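Local coordinates for membrane protein (Acinetobacter baumannii AB307-0294, PDB 5DL5) that forms an OprD-family beta-barrel channel in the outer membrane and probably lets small substrates, antibiotics among them, pass across the outer membrane, at residues I32-G37 against V53-I58; D79-I84 against R141-Y146. All coordinates share one frame; numbering follows the deposited sequence.

In the fold
Going from the N terminus, the chain runs up strand 29-43, turns and returns along strand 50-62; interaction 1 is the pairing of these two strands and closes that hairpin. The next strand, 70-83, lies against 50-62 in the barrel wall and carries the first half of interaction 2. Its partner, 141-146, comes 57 residues later, in a loop folded against the inner surface of the wall. The two contacts follow in series, neither nested nor crossed, with centres about 6 Å apart. They are joined directly by Ser56 OG and Ser81 OG, probably hydrogen-bonded at 2.7 Å, and Ile58 CD1 also packs on Met142 O.

Interaction 1: I32-G37 against V53-I58; sequences ILFRTG and VAQSAI. With C8E ((hydroxyethyloxy)tri(ethyloxy)octane), chain C.
Two neighbouring strands of the barrel wall form a regular antiparallel ladder here, an up-and-down hairpin of the kind outer membrane porins are built from. Leu33 with Ile58, Arg35 with Ser56 and Gly37 with Ala54 are hydrogen-bonded pairs, each closed by two N-H...O bonds; the shortest, Ser56 N to Arg35 O at 2.7 Å, runs nearly along the C=O axis. On the face carrying Leu33, Arg35, Ser56 and Ile58 the packing is close. Leu33 and Ile58 lie side by side, CD2 to CD1 4.1 Å, and Leu33 CD2 also sits over one face of the Arg35 guanidinium, offset to its rim. Arg35 NE forms a salt bridge with Asp424 of strand 416-428, which probably balances the charge on this face.

The opposite face, with Phe34, Thr36, Gln55 and Ala57, is looser and partly exposed. A detergent chain lies over Gln55 and Ala57, C19 being 3.6 Å from Gln55 CG. The Phe34 ring has Ile32 CG2 over one face, and its CE1 is 3.8 Å from Ala57 CB. Gln55 leaves with CG anti to the backbone N, then bends at chi2 (69°), which brings its amide back across Thr36. Its NE2 gives a hydrogen to Ser56 O and another to a water that in turn donates to Thr36 OG1. Thr36 OG1 itself donates to Gln55 OE1, in the carbonyl plane on a lone pair, at 2.6 Å.

Interaction 2: D79-I84 against R141-Y146; sequences DGSFKI and RMVPEY. With C8E ((hydroxyethyloxy)tri(ethyloxy)octane), chain C; C8E ((hydroxyethyloxy)tri(ethyloxy)octane), chain D; C8E ((hydroxyethyloxy)tri(ethyloxy)octane), chain B.
Asp79, Val143 and Tyr146 carry most of this buried contact, in which a loop folded inward presses on the barrel wall of the OprD-family porin. Asp79 buries the most surface. Its CG takes the crowded position between the backbone N and the carbonyl carbon (chi1 39°). Val143 crosses it at about a right angle and lays CB and CG1 over one face of the carboxylate: CG1 is 3.5 Å from Asp79 CG, and the same methyl also touches Ser81 OG (3.6 Å), a hydroxyl hydrogen-bonded to Ser56 OG.

At the end of the loop, where strand 146-148 begins, Tyr146 comes tip to tip with the acid. Its OH donates to Asp79 OD2 at 2.7 Å; OD2 accepts through its anti lone pair, the one turned away from OD1. Carboxylate and ring planes are 14° apart, so OD2 also lies at the ring edge, 3.2 Å from Tyr146 CE2. Over the centre of one ring face sits Pro144 O. A salt bridge from Arg109 NH1 gives OD2 a second partner and would favour the ionised carboxylate.

Arg109 stands on strand 106-118, which pairs with 70-83, and its NH2 also holds Pro144 O. On the other flank Val143 touches Ser56 of strand 50-62 and Met142 touches Arg35 of strand 29-43, so the loop lies across four consecutive wall strands.

Interaction 1: I32-G37 against V53-I58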
loop_
_atom_site.group_PDB
_atom_site.type_symbol
_atom_site.label_atom_id
_atom_site.label_comp_id
_atom_site.label_asym_id
_atom_site.label_seq_id
_atom_site.Cartn_x
_atom_site.Cartn_y
_atom_site.Cartn_z
ATOM N N ILE A 32 -8.272 15.219 -11.244
ATOM C CA ILE A 32 -7.607 14.229 -12.094
ATOM C C ILE A 32 -6.116 14.264 -11.768
ATOM O O ILE A 32 -5.514 15.322 -11.706
ATOM C CB ILE A 32 -7.736 14.573 -13.583
ATOM C CG1 ILE A 32 -9.114 14.669 -13.956
ATOM C CG2 ILE A 32 -7.187 13.499 -14.524
ATOM C CD1 ILE A 32 -9.295 14.981 -15.428
ATOM N N LEU A 33 -5.519 13.116 -11.681
ATOM C CA LEU A 33 -4.098 13.035 -11.506
ATOM C C LEU A 33 -3.603 12.435 -12.757
ATOM O O LEU A 33 -3.980 11.297 -13.072
ATOM C CB LEU A 33 -3.814 12.061 -10.322
ATOM C CG LEU A 33 -2.317 11.670 -10.208
ATOM C CD1 LEU A 33 -1.518 12.971 -10.146
ATOM C CD2 LEU A 33 -2.055 10.801 -8.958
ATOM N N PHE A 34 -2.761 13.150 -13.478
ATOM C CA PHE A 34 -2.016 12.527 -14.599
ATOM C C PHE A 34 -0.686 11.940 -14.160
ATOM O O PHE A 34 0.129 12.617 -13.646
ATOM C CB PHE A 34 -1.780 13.557 -15.657
ATOM C CG PHE A 34 -3.033 14.105 -16.228
ATOM C CD1 PHE A 34 -3.674 13.413 -17.221
ATOM C CD2 PHE A 34 -3.559 15.290 -15.778
ATOM C CE1 PHE A 34 -4.802 13.916 -17.832
ATOM C CE2 PHE A 34 -4.689 15.844 -16.405
ATOM C CZ PHE A 34 -5.335 15.138 -17.426
ATOM N N ARG A 35 -0.477 10.664 -14.364
ATOM C CA ARG A 35 0.716 10.045 -13.839
ATOM C C ARG A 35 1.441 9.358 -14.952
ATOM O O ARG A 35 0.817 8.565 -15.711
ATOM C CB ARG A 35 0.330 8.979 -12.817
ATOM C CG ARG A 35 1.508 8.138 -12.418
ATOM C CD ARG A 35 1.099 7.288 -11.239
ATOM N NE ARG A 35 1.195 7.997 -10.003
ATOM C CZ ARG A 35 0.551 7.651 -8.909
ATOM N NH1 ARG A 35 -0.262 6.548 -8.895
ATOM N NH2 ARG A 35 0.750 8.400 -7.802
ATOM N N THR A 36 2.697 9.730 -15.136
ATOM C CA THR A 36 3.563 9.019 -16.065
ATOM C C THR A 36 4.492 8.153 -15.194
ATOM O O THR A 36 5.208 8.669 -14.304
ATOM C CB THR A 36 4.413 10.007 -16.880
ATOM O OG1 THR A 36 3.639 11.139 -17.286
ATOM C CG2 THR A 36 5.056 9.364 -18.078
ATOM N N GLY A 37 4.569 6.875 -15.514
ATOM C CA GLY A 37 5.522 5.986 -14.798
ATOM C C GLY A 37 6.441 5.109 -15.621
ATOM O O GLY A 37 6.186 4.767 -16.761
ATOM N N VAL A 53 6.530 0.973 -18.898
ATOM C CA VAL A 53 6.376 2.435 -19.055
ATOM C C VAL A 53 4.956 2.711 -19.525
ATOM O O VAL A 53 4.453 1.992 -20.455
ATOM C CB VAL A 53 7.383 3.082 -20.026
ATOM C CG1 VAL A 53 7.326 4.605 -19.899
ATOM C CG2 VAL A 53 8.817 2.587 -19.812
ATOM N N ALA A 54 4.294 3.722 -18.882
ATOM C CA ALA A 54 2.888 4.008 -19.072
ATOM C C ALA A 54 2.434 5.407 -18.589
ATOM O O ALA A 54 3.191 6.090 -17.879
ATOM C CB ALA A 54 2.049 2.891 -18.435
ATOM N N GLN A 55 1.292 5.881 -19.137
ATOM C CA GLN A 55 0.676 7.143 -18.801
ATOM C C GLN A 55 -0.737 6.867 -18.343
ATOM O O GLN A 55 -1.452 6.092 -19.017
ATOM C CB GLN A 55 0.632 8.053 -20.017
ATOM C CG GLN A 55 -0.112 9.363 -19.783
ATOM C CD GLN A 55 0.609 10.296 -18.860
ATOM O OE1 GLN A 55 1.813 10.511 -19.060
ATOM N NE2 GLN A 55 -0.069 10.795 -17.792
ATOM N N SER A 56 -1.149 7.490 -17.237
ATOM C CA SER A 56 -2.499 7.291 -16.697
ATOM C C SER A 56 -3.117 8.598 -16.466
ATOM O O SER A 56 -2.431 9.598 -16.222
ATOM C CB SER A 56 -2.429 6.617 -15.301
ATOM O OG SER A 56 -2.081 5.298 -15.635
ATOM N N ALA A 57 -4.441 8.564 -16.442
ATOM C CA ALA A 57 -5.244 9.699 -15.944
ATOM C C ALA A 57 -6.213 9.102 -14.922
ATOM O O ALA A 57 -7.019 8.248 -15.262
ATOM C CB ALA A 57 -6.016 10.411 -17.043
ATOM N N ILE A 58 -6.159 9.604 -13.697
ATOM C CA ILE A 58 -6.905 8.946 -12.592
ATOM C C ILE A 58 -7.903 9.971 -12.120
ATOM O O ILE A 58 -7.513 11.058 -11.721
ATOM C CB ILE A 58 -5.979 8.579 -11.447
ATOM C CG1 ILE A 58 -4.870 7.577 -11.979
ATOM C CG2 ILE A 58 -6.852 8.027 -10.286
ATOM C CD1 ILE A 58 -3.551 7.691 -11.249
HETATM C C8 C8E C . -9.994 1.665 -22.463
HETATM O O9 C8E C . -9.292 2.714 -23.123
HETATM C C10 C8E C . -8.493 3.596 -22.301
HETATM C C11 C8E C . -8.090 4.855 -23.058
HETATM O O12 C8E C . -7.494 5.833 -22.191
HETATM C C13 C8E C . -8.085 7.144 -22.260
HETATM C C14 C8E C . -7.307 8.207 -21.475
HETATM O O15 C8E C . -5.932 8.053 -21.770
HETATM C C16 C8E C . -4.995 8.489 -20.775
HETATM C C17 C8E C . -5.040 9.985 -20.653
HETATM O O18 C8E C . -3.764 10.435 -20.173
HETATM C C19 C8E C . -2.980 10.971 -21.248
HETATM C C20 C8E C . -2.800 12.437 -21.132
HETATM O O21 C8E C . -1.735 12.716 -22.036
HETATM O O HOH W 1 1.704 12.591 -15.989
#

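Interaction 2: D79-I84 against R141-Y146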
loop_
_atom_site.group_PDB
_atom_site.type_symbol
_atom_site.label_atom_id
_atom_site.label_comp_id
_atom_site.label_asym_id
_atom_site.label_seq_id
_atom_site.Cartn_x
_atom_site.Cartn_y
_atom_site.Cartn_z
ATOM N N ASP A 79 -9.967 5.338 -14.062
ATOM C CA ASP A 79 -8.740 5.774 -14.708
ATOM C C ASP A 79 -8.759 5.279 -16.109
ATOM O O ASP A 79 -9.429 4.277 -16.462
ATOM C CB ASP A 79 -7.477 5.233 -13.939
ATOM C CG ASP A 79 -7.661 3.764 -13.418
ATOM O OD1 ASP A 79 -7.421 2.720 -14.125
ATOM O OD2 ASP A 79 -7.986 3.662 -12.190
ATOM N N GLY A 80 -7.972 5.933 -16.917
ATOM C CA GLY A 80 -7.715 5.414 -18.293
ATOM C C GLY A 80 -6.208 5.571 -18.532
ATOM O O GLY A 80 -5.608 6.558 -18.075
ATOM N N SER A 81 -5.618 4.605 -19.210
ATOM C CA SER A 81 -4.189 4.574 -19.343
ATOM C C SER A 81 -3.741 4.064 -20.687
ATOM O O SER A 81 -4.540 3.378 -21.357
ATOM C CB SER A 81 -3.571 3.685 -18.247
ATOM O OG SER A 81 -4.081 4.002 -16.979
ATOM N N PHE A 82 -2.468 4.299 -21.041
ATOM C CA PHE A 82 -1.931 3.597 -22.240
ATOM C C PHE A 82 -0.489 3.229 -21.957
ATOM O O PHE A 82 0.190 3.917 -21.234
ATOM C CB PHE A 82 -2.160 4.402 -23.515
ATOM C CG PHE A 82 -1.628 5.810 -23.464
ATOM C CD1 PHE A 82 -2.440 6.886 -23.012
ATOM C CD2 PHE A 82 -0.333 6.085 -23.873
ATOM C CE1 PHE A 82 -1.934 8.220 -23.004
ATOM C CE2 PHE A 82 0.164 7.370 -23.817
ATOM C CZ PHE A 82 -0.648 8.448 -23.430
ATOM N N LYS A 83 0.003 2.183 -22.564
ATOM C CA LYS A 83 1.408 1.885 -22.402
ATOM C C LYS A 83 2.224 2.880 -23.287
ATOM O O LYS A 83 1.662 3.451 -24.271
ATOM C CB LYS A 83 1.698 0.442 -22.823
ATOM C CG LYS A 83 1.587 0.170 -24.313
ATOM C CD LYS A 83 1.825 -1.286 -24.656
ATOM C CE LYS A 83 1.923 -1.321 -26.136
ATOM N NZ LYS A 83 2.193 -2.721 -26.454
ATOM N N ILE A 84 3.520 3.077 -22.898
ATOM C CA ILE A 84 4.467 3.834 -23.695
ATOM C C ILE A 84 5.537 2.872 -24.166
ATOM O O ILE A 84 6.318 2.420 -23.372
ATOM C CB ILE A 84 5.023 5.003 -22.908
ATOM C CG1 ILE A 84 3.848 5.982 -22.621
ATOM C CG2 ILE A 84 6.126 5.735 -23.716
ATOM C CD1 ILE A 84 4.162 7.000 -21.535
ATOM N N ARG A 141 1.723 2.166 -8.027
ATOM C CA ARG A 141 1.966 1.778 -9.460
ATOM C C ARG A 141 1.298 2.793 -10.352
ATOM O O ARG A 141 1.383 4.008 -10.034
ATOM C CB ARG A 141 1.610 0.290 -9.805
ATOM C CG ARG A 141 2.404 -0.709 -8.972
ATOM C CD ARG A 141 3.895 -0.716 -9.235
ATOM N NE ARG A 141 4.523 -1.796 -8.469
ATOM C CZ ARG A 141 4.891 -1.713 -7.194
ATOM N NH1 ARG A 141 4.710 -0.589 -6.511
ATOM N NH2 ARG A 141 5.405 -2.785 -6.572
ATOM N N MET A 142 0.636 2.393 -11.436
ATOM C CA MET A 142 0.064 3.437 -12.334
ATOM C C MET A 142 -1.271 4.003 -11.862
ATOM O O MET A 142 -1.535 5.228 -11.973
ATOM C CB MET A 142 -0.067 2.960 -13.732
ATOM C CG MET A 142 1.220 2.679 -14.450
ATOM S SD MET A 142 2.379 4.041 -14.607
ATOM C CE MET A 142 1.319 5.322 -15.310
ATOM N N VAL A 143 -2.091 3.101 -11.380
ATOM C CA VAL A 143 -3.471 3.398 -11.054
ATOM C C VAL A 143 -3.861 2.676 -9.733
ATOM O O VAL A 143 -3.319 1.660 -9.406
ATOM C CB VAL A 143 -4.451 2.995 -12.202
ATOM C CG1 VAL A 143 -4.196 3.858 -13.417
ATOM C CG2 VAL A 143 -4.297 1.534 -12.631
ATOM N N PRO A 144 -4.924 3.162 -9.073
ATOM C CA PRO A 144 -5.308 2.564 -7.761
ATOM C C PRO A 144 -6.044 1.303 -7.889
ATOM O O PRO A 144 -6.727 1.003 -8.866
ATOM C CB PRO A 144 -6.096 3.681 -7.044
ATOM C CG PRO A 144 -6.399 4.734 -8.123
ATOM C CD PRO A 144 -5.615 4.433 -9.365
ATOM N N GLU A 145 -5.834 0.485 -6.908
ATOM C CA GLU A 145 -6.616 -0.701 -6.706
ATOM C C GLU A 145 -8.009 -0.336 -6.174
ATOM O O GLU A 145 -8.117 0.589 -5.344
ATOM C CB GLU A 145 -5.850 -1.616 -5.721
ATOM C CG GLU A 145 -6.593 -2.883 -5.294
ATOM C CD GLU A 145 -5.809 -3.721 -4.298
ATOM O OE1 GLU A 145 -4.755 -3.226 -3.802
ATOM O OE2 GLU A 145 -6.193 -4.926 -4.193
ATOM N N TYR A 146 -9.055 -0.980 -6.722
ATOM C CA TYR A 146 -10.443 -0.684 -6.329
ATOM C C TYR A 146 -11.093 -1.790 -5.629
ATOM O O TYR A 146 -11.011 -2.942 -6.042
ATOM C CB TYR A 146 -11.385 -0.270 -7.542
ATOM C CG TYR A 146 -10.895 0.986 -8.300
ATOM C CD1 TYR A 146 -10.732 2.165 -7.654
ATOM C CD2 TYR A 146 -10.536 0.963 -9.655
ATOM C CE1 TYR A 146 -10.291 3.298 -8.279
ATOM C CE2 TYR A 146 -10.110 2.128 -10.340
ATOM C CZ TYR A 146 -9.952 3.279 -9.622
ATOM O OH TYR A 146 -9.553 4.507 -10.135
HETATM C C8 C8E C . -9.994 1.665 -22.463
HETATM O O9 C8E C . -9.292 2.714 -23.123
HETATM C C10 C8E C . -8.493 3.596 -22.301
HETATM C C11 C8E C . -8.090 4.855 -23.058
HETATM O O12 C8E C . -7.494 5.833 -22.191
HETATM C C13 C8E C . -8.085 7.144 -22.260
HETATM C C14 C8E C . -7.307 8.207 -21.475
HETATM O O15 C8E C . -5.932 8.053 -21.770
HETATM C C16 C8E C . -4.995 8.489 -20.775
HETATM C C17 C8E C . -5.040 9.985 -20.653
HETATM O O18 C8E C . -3.764 10.435 -20.173
HETATM C C19 C8E C . -2.980 10.971 -21.248
HETATM C C20 C8E C . -2.800 12.437 -21.132
HETATM O O21 C8E C . -1.735 12.716 -22.036
HETATM C C1 C8E D . -6.736 5.719 -26.219
HETATM C C2 C8E D . -5.232 5.656 -26.076
HETATM C C3 C8E D . -4.385 6.966 -26.140
HETATM C C4 C8E D . -4.992 8.135 -25.417
HETATM C C5 C8E D . -4.393 9.518 -25.580
HETATM C C6 C8E D . -5.491 10.532 -25.271
HETATM C C7 C8E D . -4.938 11.669 -24.447
HETATM C C6 C8E B . 2.207 -10.832 -13.174
HETATM C C7 C8E B . 3.320 -9.773 -13.422
HETATM C C8 C8E B . 4.778 -10.255 -13.236
HETATM O O9 C8E B . 5.703 -9.247 -12.689
HETATM C C10 C8E B . 6.255 -9.781 -11.490
HETATM C C11 C8E B . 5.313 -9.495 -10.307
HETATM O O12 C8E B . 5.994 -9.555 -9.072
HETATM C C13 C8E B . 7.042 -8.601 -8.850
HETATM C C14 C8E B . 6.521 -7.399 -8.108
HETATM O O15 C8E B . 7.290 -7.034 -6.965
HETATM C C16 C8E B . 7.533 -8.014 -5.945
HETATM C C17 C8E B . 7.572 -7.207 -4.649
HETATM O O18 C8E B . 8.029 -5.871 -5.020
HETATM C C19 C8E B . 7.419 -4.798 -4.291
HETATM C C20 C8E B . 8.099 -3.497 -4.683
HETATM O O21 C8E B . 7.832 -2.319 -3.869
#